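Long-range contacts in auracyanin-B-2 (Chloroflexus aurantiacus, PDB 1QHQ), which carries electrons as a soluble cupredoxin with a type I blue copper site, probably accepting them from the membrane-bound alternative complex III: residues N3-N9 with A93-M99; A23-L28 with N51-H57; N40-D46 with G106-T112; D66-A70 with Y128-K133. All coordinates share one frame. Residue numbers count along the deposited sequence, not the author numbering.

Contact 1. Residues N3-N9 with A93-M99; sequences NAPGGSN and ALAWTAM
The N-terminal segment Asn3-Asn9 runs extended and antiparallel to Ala93-Met99, with Pro5 CA 4.2 Å from Thr97 CA and Gly7 CA 3.8 Å from Ala95 CA. Regular β pairing is confined to one bridge, the hydrogen-bonded pair Gly6 and Trp96, where Trp96 N to Gly6 O is 2.8 Å and Gly6 N to Trp96 O is 3.0 Å. The chain then turns at Ser8, near helical angles, and Asn9 (phi -103°, psi 9°), so that two amides reach successive carbonyls: Ser8 N to Ala93 O at 3.0 Å and Asn9 N to Leu94 O at 2.8 Å. Gly7 lies so close that a β-carbon would collide with Ala95 CA and Leu94 O. The indole of Trp96 (chi1 p, chi2 91°) folds under the glycines: Gly6 CA makes a CH-π contact 3.8 Å from the centroid of the six-membered ring, and NE1 donates to Ala4 O at 2.9 Å. At the far end the amide of Asn3 (chi1 t) mimics a backbone partner, taking Met99 N on OD1 (2.7 Å) and giving ND2 to Met99 O (2.9 Å). The extension flanks strand 93-96, outermost in its five-stranded sheet; that strand carries a classic β bulge, Leu94 and Ala95 opposite Leu61 of strand 60-62, while Ala95 also packs on Phe110 of strand 104-111.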
# COMPACT_ATOMS: atom_id res chain seq x y z
N ASN A 3 14.18 2.07 -2.99
CA ASN A 3 13.10 1.35 -2.27
C ASN A 3 12.73 2.13 -1.02
O ASN A 3 13.34 1.99 0.04
CB ASN A 3 13.56 -0.06 -1.89
CG ASN A 3 12.51 -0.86 -1.20
OD1 ASN A 3 11.31 -0.49 -1.24
ND2 ASN A 3 12.84 -2.01 -0.60
N ALA A 4 11.68 2.96 -1.13
CA ALA A 4 11.28 3.79 0.01
C ALA A 4 9.76 4.02 -0.04
O ALA A 4 9.17 3.95 -1.13
CB ALA A 4 11.98 5.13 -0.10
N PRO A 5 9.22 4.43 1.07
CA PRO A 5 7.79 4.80 1.13
C PRO A 5 7.58 6.04 0.29
O PRO A 5 8.53 6.78 -0.02
CB PRO A 5 7.52 5.01 2.60
CG PRO A 5 8.84 5.25 3.25
CD PRO A 5 9.88 4.58 2.38
N GLY A 6 6.33 6.38 0.01
CA GLY A 6 6.08 7.56 -0.84
C GLY A 6 4.56 7.68 -1.05
O GLY A 6 3.78 7.07 -0.32
N GLY A 7 4.20 8.60 -1.93
CA GLY A 7 2.80 8.82 -2.25
C GLY A 7 2.46 10.31 -2.21
O GLY A 7 3.04 11.12 -1.51
N SER A 8 1.40 10.64 -3.00
CA SER A 8 0.97 12.02 -3.04
C SER A 8 0.50 12.54 -1.69
O SER A 8 0.55 13.75 -1.49
CB SER A 8 -0.13 12.23 -4.09
OG SER A 8 -1.30 11.50 -3.72
N ASN A 9 -0.01 11.69 -0.82
CA ASN A 9 -0.61 12.15 0.43
C ASN A 9 0.29 11.95 1.64
O ASN A 9 -0.16 12.12 2.78
CB ASN A 9 -1.93 11.38 0.63
CG ASN A 9 -3.03 11.93 -0.30
OD1 ASN A 9 -2.78 12.35 -1.42
ND2 ASN A 9 -4.26 11.89 0.20
N ALA A 93 -1.23 7.37 -7.04
CA ALA A 93 -0.67 6.56 -5.94
C ALA A 93 -0.59 7.43 -4.68
O ALA A 93 0.23 8.34 -4.57
CB ALA A 93 0.71 6.07 -6.36
N LEU A 94 -1.57 7.28 -3.80
CA LEU A 94 -1.74 8.12 -2.65
C LEU A 94 -0.68 7.92 -1.57
O LEU A 94 -0.25 8.87 -0.93
CB LEU A 94 -3.13 7.93 -2.02
CG LEU A 94 -4.32 8.28 -2.90
CD1 LEU A 94 -5.63 8.01 -2.18
CD2 LEU A 94 -4.25 9.74 -3.33
N ALA A 95 -0.30 6.67 -1.35
CA ALA A 95 0.68 6.33 -0.33
C ALA A 95 1.18 4.89 -0.54
O ALA A 95 0.42 4.01 -0.96
CB ALA A 95 -0.02 6.34 1.07
N TRP A 96 2.44 4.66 -0.17
CA TRP A 96 2.94 3.28 -0.19
C TRP A 96 4.04 3.13 0.87
O TRP A 96 4.74 4.09 1.19
CB TRP A 96 3.44 2.84 -1.54
CG TRP A 96 4.58 3.61 -2.12
CD1 TRP A 96 5.92 3.34 -1.97
CD2 TRP A 96 4.50 4.73 -3.01
NE1 TRP A 96 6.66 4.29 -2.62
CE2 TRP A 96 5.82 5.10 -3.35
CE3 TRP A 96 3.44 5.43 -3.59
CZ2 TRP A 96 6.10 6.12 -4.24
CZ3 TRP A 96 3.71 6.44 -4.49
CH2 TRP A 96 5.04 6.81 -4.79
N THR A 97 4.19 1.89 1.32
CA THR A 97 5.35 1.53 2.14
C THR A 97 6.48 1.11 1.16
O THR A 97 6.18 0.74 0.03
CB THR A 97 5.10 0.34 3.05
OG1 THR A 97 4.87 -0.85 2.25
CG2 THR A 97 3.88 0.48 3.93
N ALA A 98 7.68 1.05 1.69
CA ALA A 98 8.77 0.38 0.98
C ALA A 98 8.36 -1.08 0.74
O ALA A 98 7.47 -1.65 1.33
CB ALA A 98 10.00 0.40 1.89
N MET A 99 9.16 -1.69 -0.16
CA MET A 99 8.97 -3.13 -0.44
C MET A 99 9.74 -3.91 0.63
O MET A 99 10.93 -3.62 0.82
CB MET A 99 9.53 -3.40 -1.84
CG MET A 99 9.26 -4.85 -2.28
SD MET A 99 7.52 -5.21 -2.45
CE MET A 99 7.05 -4.22 -3.83

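Contact 2. Residues A23-L28 with N51-H57; sequences AAPDAL and NNLGVQH. With CU (copper (II) ion), chain B.
A single water bridges two loops at the back of a copper ligand: it donates to Ala24 O (2.6 Å) and Ala27 O (2.7 Å) and accepts from His57 NE2 (2.8 Å). His57 is one of the two histidines of the type I blue copper site in this cupredoxin fold. Its ND1 binds CU at 2.0 Å, while NE2, on the other side of the ring, is held by the water; Cys122, His127 and Met132 complete the site. His57 adopts chi1 m and chi2 -59°, its CD2 3.6 Å from Ala23 CB and its CE1 4.1 Å from Leu28 CD2. Neither Ala23-Leu28 nor Asn51-His57 is regular helix or strand. They come closest where Pro25 CA lies 3.8 Å from Asn51 CA, and there Asn52 N donates to Pro25 O at 2.6 Å. Nearby, Asn52 ND2 reaches Asp26 OD1 at 3.1 Å. Leu28 CD2 packs on Leu53 CD1 (4.0 Å) and Val55 CG1 (4.2 Å) beside the imidazole. The second loop is shaped from within by Asn51 (chi1 p). Asn51 OD1 receives Leu53 N at 2.9 Å, an Asx turn, and Val55 N at 3.1 Å, while ND2 returns a bond to Val55 O at 2.8 Å.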
# COMPACT_ATOMS: atom_id res chain seq x y z
N ALA A 23 0.72 -9.39 6.24
CA ALA A 23 0.62 -10.26 5.05
C ALA A 23 -0.01 -11.58 5.45
O ALA A 23 0.04 -11.98 6.63
CB ALA A 23 2.04 -10.48 4.51
N ALA A 24 -0.70 -12.22 4.50
CA ALA A 24 -1.09 -13.64 4.80
C ALA A 24 0.25 -14.42 4.89
O ALA A 24 1.18 -14.09 4.16
CB ALA A 24 -1.92 -14.18 3.66
N PRO A 25 0.33 -15.37 5.79
CA PRO A 25 1.57 -16.10 6.00
C PRO A 25 1.85 -17.10 4.89
O PRO A 25 3.02 -17.31 4.56
CB PRO A 25 1.36 -16.78 7.33
CG PRO A 25 -0.10 -17.00 7.43
CD PRO A 25 -0.74 -15.80 6.71
N ASP A 26 0.80 -17.61 4.26
CA ASP A 26 0.96 -18.68 3.26
C ASP A 26 0.30 -18.36 1.94
O ASP A 26 0.09 -19.26 1.09
CB ASP A 26 0.37 -19.99 3.84
CG ASP A 26 1.23 -20.47 5.02
OD1 ASP A 26 2.45 -20.59 4.81
OD2 ASP A 26 0.70 -20.56 6.14
N ALA A 27 -0.00 -17.10 1.66
CA ALA A 27 -0.64 -16.72 0.40
C ALA A 27 -0.16 -15.39 -0.08
O ALA A 27 0.28 -14.55 0.75
CB ALA A 27 -2.17 -16.71 0.56
N LEU A 28 -0.33 -15.05 -1.34
CA LEU A 28 -0.08 -13.73 -1.87
C LEU A 28 -1.31 -12.83 -1.66
O LEU A 28 -2.12 -12.56 -2.53
CB LEU A 28 0.30 -13.81 -3.35
CG LEU A 28 1.47 -14.79 -3.63
CD1 LEU A 28 1.76 -14.77 -5.13
CD2 LEU A 28 2.70 -14.41 -2.85
N ASN A 51 5.86 -13.87 6.69
CA ASN A 51 5.20 -14.88 5.84
C ASN A 51 6.13 -16.10 5.73
O ASN A 51 7.32 -15.97 5.93
CB ASN A 51 4.84 -14.34 4.48
CG ASN A 51 5.95 -14.04 3.54
OD1 ASN A 51 6.58 -14.96 2.94
ND2 ASN A 51 6.29 -12.79 3.30
N ASN A 52 5.52 -17.23 5.41
CA ASN A 52 6.27 -18.49 5.29
C ASN A 52 6.80 -18.75 3.91
O ASN A 52 7.40 -19.83 3.68
CB ASN A 52 5.30 -19.62 5.72
CG ASN A 52 4.88 -19.44 7.17
OD1 ASN A 52 5.74 -19.05 7.99
ND2 ASN A 52 3.64 -19.75 7.49
N LEU A 53 6.69 -17.83 2.96
CA LEU A 53 7.12 -18.05 1.59
C LEU A 53 8.47 -17.47 1.29
O LEU A 53 9.00 -17.55 0.17
CB LEU A 53 6.07 -17.40 0.63
CG LEU A 53 4.65 -17.88 0.83
CD1 LEU A 53 3.66 -17.10 -0.05
CD2 LEU A 53 4.54 -19.38 0.52
N GLY A 54 8.97 -16.58 2.19
CA GLY A 54 10.21 -15.87 1.90
C GLY A 54 10.01 -14.76 0.88
O GLY A 54 10.92 -14.26 0.25
N VAL A 55 8.73 -14.29 0.78
CA VAL A 55 8.39 -13.37 -0.29
C VAL A 55 8.24 -11.91 0.14
O VAL A 55 7.92 -11.62 1.30
CB VAL A 55 7.13 -13.84 -1.06
CG1 VAL A 55 5.86 -13.51 -0.28
CG2 VAL A 55 7.12 -13.26 -2.46
N GLN A 56 8.58 -11.02 -0.73
CA GLN A 56 8.46 -9.59 -0.57
C GLN A 56 7.05 -9.07 -0.80
O GLN A 56 6.32 -9.58 -1.63
CB GLN A 56 9.39 -8.88 -1.55
CG GLN A 56 10.87 -9.13 -1.21
CD GLN A 56 11.74 -8.81 -2.41
OE1 GLN A 56 11.68 -9.55 -3.42
NE2 GLN A 56 12.48 -7.74 -2.36
N HIS A 57 6.74 -7.94 -0.12
CA HIS A 57 5.42 -7.33 -0.25
C HIS A 57 5.48 -5.84 0.17
O HIS A 57 6.30 -5.44 0.97
CB HIS A 57 4.42 -7.94 0.73
CG HIS A 57 4.01 -9.37 0.55
ND1 HIS A 57 3.40 -9.81 -0.61
CD2 HIS A 57 3.95 -10.38 1.43
CE1 HIS A 57 3.04 -11.07 -0.45
NE2 HIS A 57 3.37 -11.46 0.78
CU CU B . 2.96 -8.77 -2.29
O HOH W 1 2.62 -13.89 1.99

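Contact 3. Residues N40-D46 with G106-T112; sequences NTVVRLD and GSVTFRT
Two side chains on neighbouring strands close this ladder at one end: Ser107 (chi1 m) donates OG to Asp46 OD1 (chi1 m) at a very short 2.5 Å. The same carboxylate holds Arg44, whose chain runs t, t, p before NE meets Asp46 OD1 at 2.8 Å in a salt bridge and NH2 meets OD2 at 3.1 Å. Along this face Val42 CG1 (chi1 t) lies 3.7 Å from Thr109 CG2. Arg111, t, t, m at chi1 to chi3, lays its guanidinium against Val42, NH2 3.5 Å from CG2, and forms a salt bridge with Glu13. Strands 42-46 and 106-111 are antiparallel, their axes at 158° and 4.6 Å apart at closest, and belong to the smaller sheet of the cupredoxin β-sandwich, where strand 42-49 is central between 17-22 and 104-111. The hydrogen-bonded pairs are Val43-Phe110 (Val43 N to Phe110 O 2.8 Å) and Leu45-Val108 (Leu45 N to Val108 O 2.9 Å). Their side chains face the interior: Phe110 (chi1 p) brings CE1 to 4.2 Å from Leu45 CB. Past the strand end, Thr112 (chi1 p) accepts Thr41 N on OG1 at 3.0 Å, and its hydroxyl is also hydrogen-bonded to Pro38 O.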
# COMPACT_ATOMS: atom_id res chain seq x y z
N ASN A 40 -9.55 12.87 5.48
CA ASN A 40 -8.72 14.04 5.80
C ASN A 40 -8.11 13.95 7.17
O ASN A 40 -8.02 14.92 7.96
CB ASN A 40 -9.59 15.33 5.67
CG ASN A 40 -8.73 16.58 5.76
OD1 ASN A 40 -7.64 16.64 5.19
ND2 ASN A 40 -9.20 17.59 6.49
N THR A 41 -7.57 12.78 7.52
CA THR A 41 -6.98 12.48 8.78
C THR A 41 -5.57 11.89 8.59
O THR A 41 -5.35 11.17 7.61
CB THR A 41 -7.81 11.36 9.51
OG1 THR A 41 -9.14 11.92 9.69
CG2 THR A 41 -7.20 11.04 10.84
N VAL A 42 -4.64 12.28 9.44
CA VAL A 42 -3.27 11.71 9.34
C VAL A 42 -3.25 10.34 10.00
O VAL A 42 -3.61 10.17 11.17
CB VAL A 42 -2.22 12.60 10.01
CG1 VAL A 42 -0.81 12.03 9.85
CG2 VAL A 42 -2.29 14.01 9.40
N VAL A 43 -2.82 9.36 9.19
CA VAL A 43 -2.77 7.97 9.70
C VAL A 43 -1.40 7.39 9.46
O VAL A 43 -0.81 7.65 8.41
CB VAL A 43 -3.80 7.07 8.95
CG1 VAL A 43 -3.64 5.63 9.34
CG2 VAL A 43 -5.21 7.60 9.21
N ARG A 44 -0.86 6.68 10.44
CA ARG A 44 0.31 5.84 10.19
C ARG A 44 -0.13 4.40 9.98
O ARG A 44 -0.73 3.77 10.83
CB ARG A 44 1.35 5.91 11.32
CG ARG A 44 2.67 5.17 10.81
CD ARG A 44 3.66 5.13 11.97
NE ARG A 44 3.24 4.22 13.01
CZ ARG A 44 3.10 4.34 14.28
NH1 ARG A 44 3.42 5.52 14.89
NH2 ARG A 44 2.64 3.36 15.06
N LEU A 45 0.23 3.89 8.76
CA LEU A 45 -0.09 2.49 8.47
C LEU A 45 1.20 1.66 8.66
O LEU A 45 2.26 2.06 8.15
CB LEU A 45 -0.51 2.39 7.00
CG LEU A 45 -0.98 1.00 6.52
CD1 LEU A 45 -1.85 1.11 5.30
CD2 LEU A 45 0.23 0.11 6.23
N ASP A 46 1.12 0.70 9.54
CA ASP A 46 2.27 -0.17 9.83
C ASP A 46 2.04 -1.51 9.08
O ASP A 46 1.13 -2.22 9.46
CB ASP A 46 2.38 -0.42 11.32
CG ASP A 46 2.59 0.89 12.12
OD1 ASP A 46 3.21 1.78 11.54
OD2 ASP A 46 2.25 0.88 13.32
N GLY A 106 7.41 -2.07 7.75
CA GLY A 106 7.66 -0.68 7.26
C GLY A 106 6.34 0.09 7.37
O GLY A 106 5.25 -0.46 7.28
N SER A 107 6.49 1.40 7.57
CA SER A 107 5.25 2.20 7.71
C SER A 107 5.18 3.23 6.59
O SER A 107 6.16 3.63 5.98
CB SER A 107 5.23 2.92 9.06
OG SER A 107 5.28 1.96 10.13
N VAL A 108 3.96 3.82 6.51
CA VAL A 108 3.80 5.05 5.72
C VAL A 108 2.81 5.97 6.45
O VAL A 108 1.86 5.47 7.01
CB VAL A 108 3.40 4.81 4.28
CG1 VAL A 108 2.08 4.08 4.13
CG2 VAL A 108 3.41 6.10 3.46
N THR A 109 3.15 7.25 6.52
CA THR A 109 2.28 8.20 7.25
C THR A 109 1.71 9.17 6.24
O THR A 109 2.46 9.79 5.47
CB THR A 109 3.06 8.96 8.31
OG1 THR A 109 3.52 8.01 9.32
CG2 THR A 109 2.17 10.01 9.02
N PHE A 110 0.39 9.21 6.17
CA PHE A 110 -0.27 9.94 5.11
C PHE A 110 -1.57 10.58 5.60
O PHE A 110 -2.20 10.08 6.53
CB PHE A 110 -0.51 9.07 3.87
CG PHE A 110 -1.49 7.94 4.09
CD1 PHE A 110 -1.11 6.79 4.74
CD2 PHE A 110 -2.80 8.05 3.64
CE1 PHE A 110 -2.01 5.77 4.94
CE2 PHE A 110 -3.72 7.05 3.86
CZ PHE A 110 -3.30 5.86 4.47
N ARG A 111 -2.04 11.55 4.83
CA ARG A 111 -3.37 12.11 5.07
C ARG A 111 -4.37 11.35 4.18
O ARG A 111 -4.19 11.23 2.98
CB ARG A 111 -3.41 13.61 4.75
CG ARG A 111 -4.78 14.23 5.09
CD ARG A 111 -4.71 15.75 4.97
NE ARG A 111 -3.70 16.32 5.86
CZ ARG A 111 -3.93 16.62 7.13
NH1 ARG A 111 -5.14 16.39 7.65
NH2 ARG A 111 -2.99 17.11 7.92
N THR A 112 -5.36 10.77 4.84
CA THR A 112 -6.37 10.03 4.03
C THR A 112 -7.07 11.00 3.08
O THR A 112 -7.21 12.19 3.38
CB THR A 112 -7.38 9.37 4.95
OG1 THR A 112 -7.93 10.41 5.79
CG2 THR A 112 -6.75 8.32 5.86

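Contact 4. Residues D66-A70 with Y128-K133; sequences DDVAA and YLAGMK. With SO4 (sulfate ion), chain E.
Asp66 opens the helix 66-77 and supplies the polar part of the contact. Its CA-to-CB bond points sideways, but chi1 m and chi2 -66° bring the carboxylate within reach of Tyr128-Lys133, and a single oxygen, OD1, takes a hydrogen bond from Tyr128 OH at 2.6 Å and a salt bridge from Lys133 NZ at 3.2 Å. Asp67 and Val68 point away from Tyr128-Lys133; a sulfate, probably from the crystallisation liquor, sits at the helix N-terminus, hydrogen-bonded by Gly65 N and by Val68 N, the latter 2.7 Å from its O1. Ala69 turns back toward the partner, CB 3.8 Å from Tyr128 CZ. Ala70, whose N closes the first helical turn on Asp66 O at 2.9 Å, sets its CA 4.0 Å from Tyr128 CE2. The backbones stay apart, the nearest CA atoms, of Ala70 and Tyr128, being 8.1 Å distant, so long side chains do the bridging. Tyr128 (chi1 t, chi2 53°) begins a type I β turn, closed by Gly131 N to Tyr128 O at 2.9 Å. Met132 then forms an inverse γ turn and binds copper, and Lys133, chi1 p and otherwise extended, starts strand 133-139. Only 184 Å² is buried, yet a neutral and a charged donor converge on one carboxylate oxygen, tying the helix start to Tyr128 and Lys133, which lie before and after the ligand Met132.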
# COMPACT_ATOMS: atom_id res chain seq x y z
N ASP A 66 -9.91 -0.64 -9.83
CA ASP A 66 -9.04 -1.58 -10.54
C ASP A 66 -8.33 -1.00 -11.73
O ASP A 66 -7.15 -1.34 -11.96
CB ASP A 66 -9.76 -2.87 -10.88
CG ASP A 66 -9.87 -3.79 -9.66
OD1 ASP A 66 -8.80 -4.27 -9.18
OD2 ASP A 66 -10.98 -3.90 -9.14
N ASP A 67 -8.92 -0.05 -12.45
CA ASP A 67 -8.26 0.59 -13.58
C ASP A 67 -7.08 1.43 -13.15
O ASP A 67 -5.99 1.38 -13.69
CB ASP A 67 -9.26 1.45 -14.38
CG ASP A 67 -10.19 0.58 -15.21
OD1 ASP A 67 -10.00 -0.66 -15.25
OD2 ASP A 67 -11.13 1.15 -15.81
N VAL A 68 -7.31 2.21 -12.06
CA VAL A 68 -6.20 3.02 -11.51
C VAL A 68 -5.15 2.11 -10.89
O VAL A 68 -3.93 2.32 -11.09
CB VAL A 68 -6.80 4.00 -10.49
CG1 VAL A 68 -5.78 4.63 -9.59
CG2 VAL A 68 -7.57 5.10 -11.27
N ALA A 69 -5.57 1.06 -10.23
CA ALA A 69 -4.66 0.11 -9.59
C ALA A 69 -3.75 -0.53 -10.62
O ALA A 69 -2.57 -0.77 -10.35
CB ALA A 69 -5.41 -0.93 -8.78
N ALA A 70 -4.32 -0.90 -11.77
CA ALA A 70 -3.52 -1.53 -12.83
C ALA A 70 -2.48 -0.58 -13.35
O ALA A 70 -1.33 -0.97 -13.55
CB ALA A 70 -4.46 -2.00 -13.94
N TYR A 128 -0.54 -8.28 -7.45
CA TYR A 128 -1.84 -7.61 -7.70
C TYR A 128 -2.73 -8.46 -8.60
O TYR A 128 -3.84 -8.83 -8.20
CB TYR A 128 -1.58 -6.23 -8.29
CG TYR A 128 -2.86 -5.57 -8.79
CD1 TYR A 128 -3.96 -5.44 -7.96
CD2 TYR A 128 -2.99 -5.23 -10.13
CE1 TYR A 128 -5.17 -4.95 -8.44
CE2 TYR A 128 -4.20 -4.74 -10.63
CZ TYR A 128 -5.25 -4.56 -9.76
OH TYR A 128 -6.47 -4.12 -10.26
N LEU A 129 -2.12 -9.05 -9.64
CA LEU A 129 -2.91 -9.97 -10.50
C LEU A 129 -3.28 -11.23 -9.78
O LEU A 129 -4.37 -11.80 -10.03
CB LEU A 129 -2.13 -10.30 -11.77
CG LEU A 129 -1.85 -9.15 -12.73
CD1 LEU A 129 -1.02 -9.65 -13.91
CD2 LEU A 129 -3.13 -8.50 -13.20
N ALA A 130 -2.50 -11.68 -8.79
CA ALA A 130 -2.84 -12.83 -8.01
C ALA A 130 -3.91 -12.60 -6.98
O ALA A 130 -4.29 -13.52 -6.26
CB ALA A 130 -1.62 -13.51 -7.42
N GLY A 131 -4.35 -11.33 -6.83
CA GLY A 131 -5.41 -10.99 -5.91
C GLY A 131 -4.97 -10.23 -4.65
O GLY A 131 -5.79 -10.16 -3.71
N MET A 132 -3.72 -9.86 -4.56
CA MET A 132 -3.23 -9.18 -3.34
C MET A 132 -3.67 -7.70 -3.38
O MET A 132 -3.00 -6.83 -3.87
CB MET A 132 -1.72 -9.25 -3.22
CG MET A 132 -1.29 -8.69 -1.81
SD MET A 132 0.34 -9.42 -1.38
CE MET A 132 0.58 -8.53 0.20
N LYS A 133 -4.86 -7.54 -2.80
CA LYS A 133 -5.50 -6.20 -2.83
C LYS A 133 -6.50 -6.19 -1.67
O LYS A 133 -6.86 -7.22 -1.17
CB LYS A 133 -6.18 -5.96 -4.14
CG LYS A 133 -7.34 -6.89 -4.50
CD LYS A 133 -7.85 -6.45 -5.88
CE LYS A 133 -8.64 -7.56 -6.56
NZ LYS A 133 -8.77 -7.21 -8.03
S SO4 E . -11.19 3.26 -11.56
O1 SO4 E . -9.89 2.53 -11.54
O2 SO4 E . -11.30 4.07 -12.83
O3 SO4 E . -11.25 4.23 -10.40
O4 SO4 E . -12.32 2.29 -11.47

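A cupredoxin illustrates how contacts distant in sequence build the surroundings of one metal, some at it and one well away. Contacts 2 and 4 meet at the copper itself: His57 ND1 and Met132 SD are 3.2 Å apart, and Leu28 O lies 3.4 Å from Met132 CB. Contact 1 also approaches the site, Met99 SD being 3.4 Å from His57 C and its side chain about 6 Å from the ion. Contact 3 stands farther off, the side chain of Leu45 about 13 Å from copper, and is joined to contact 1 by a probable hydrogen bond between Asn9 O and Arg111 N, 2.8 Å. Contacts 3 and 4 fall on opposite sides of the chain's centre, their centres 21 Å apart.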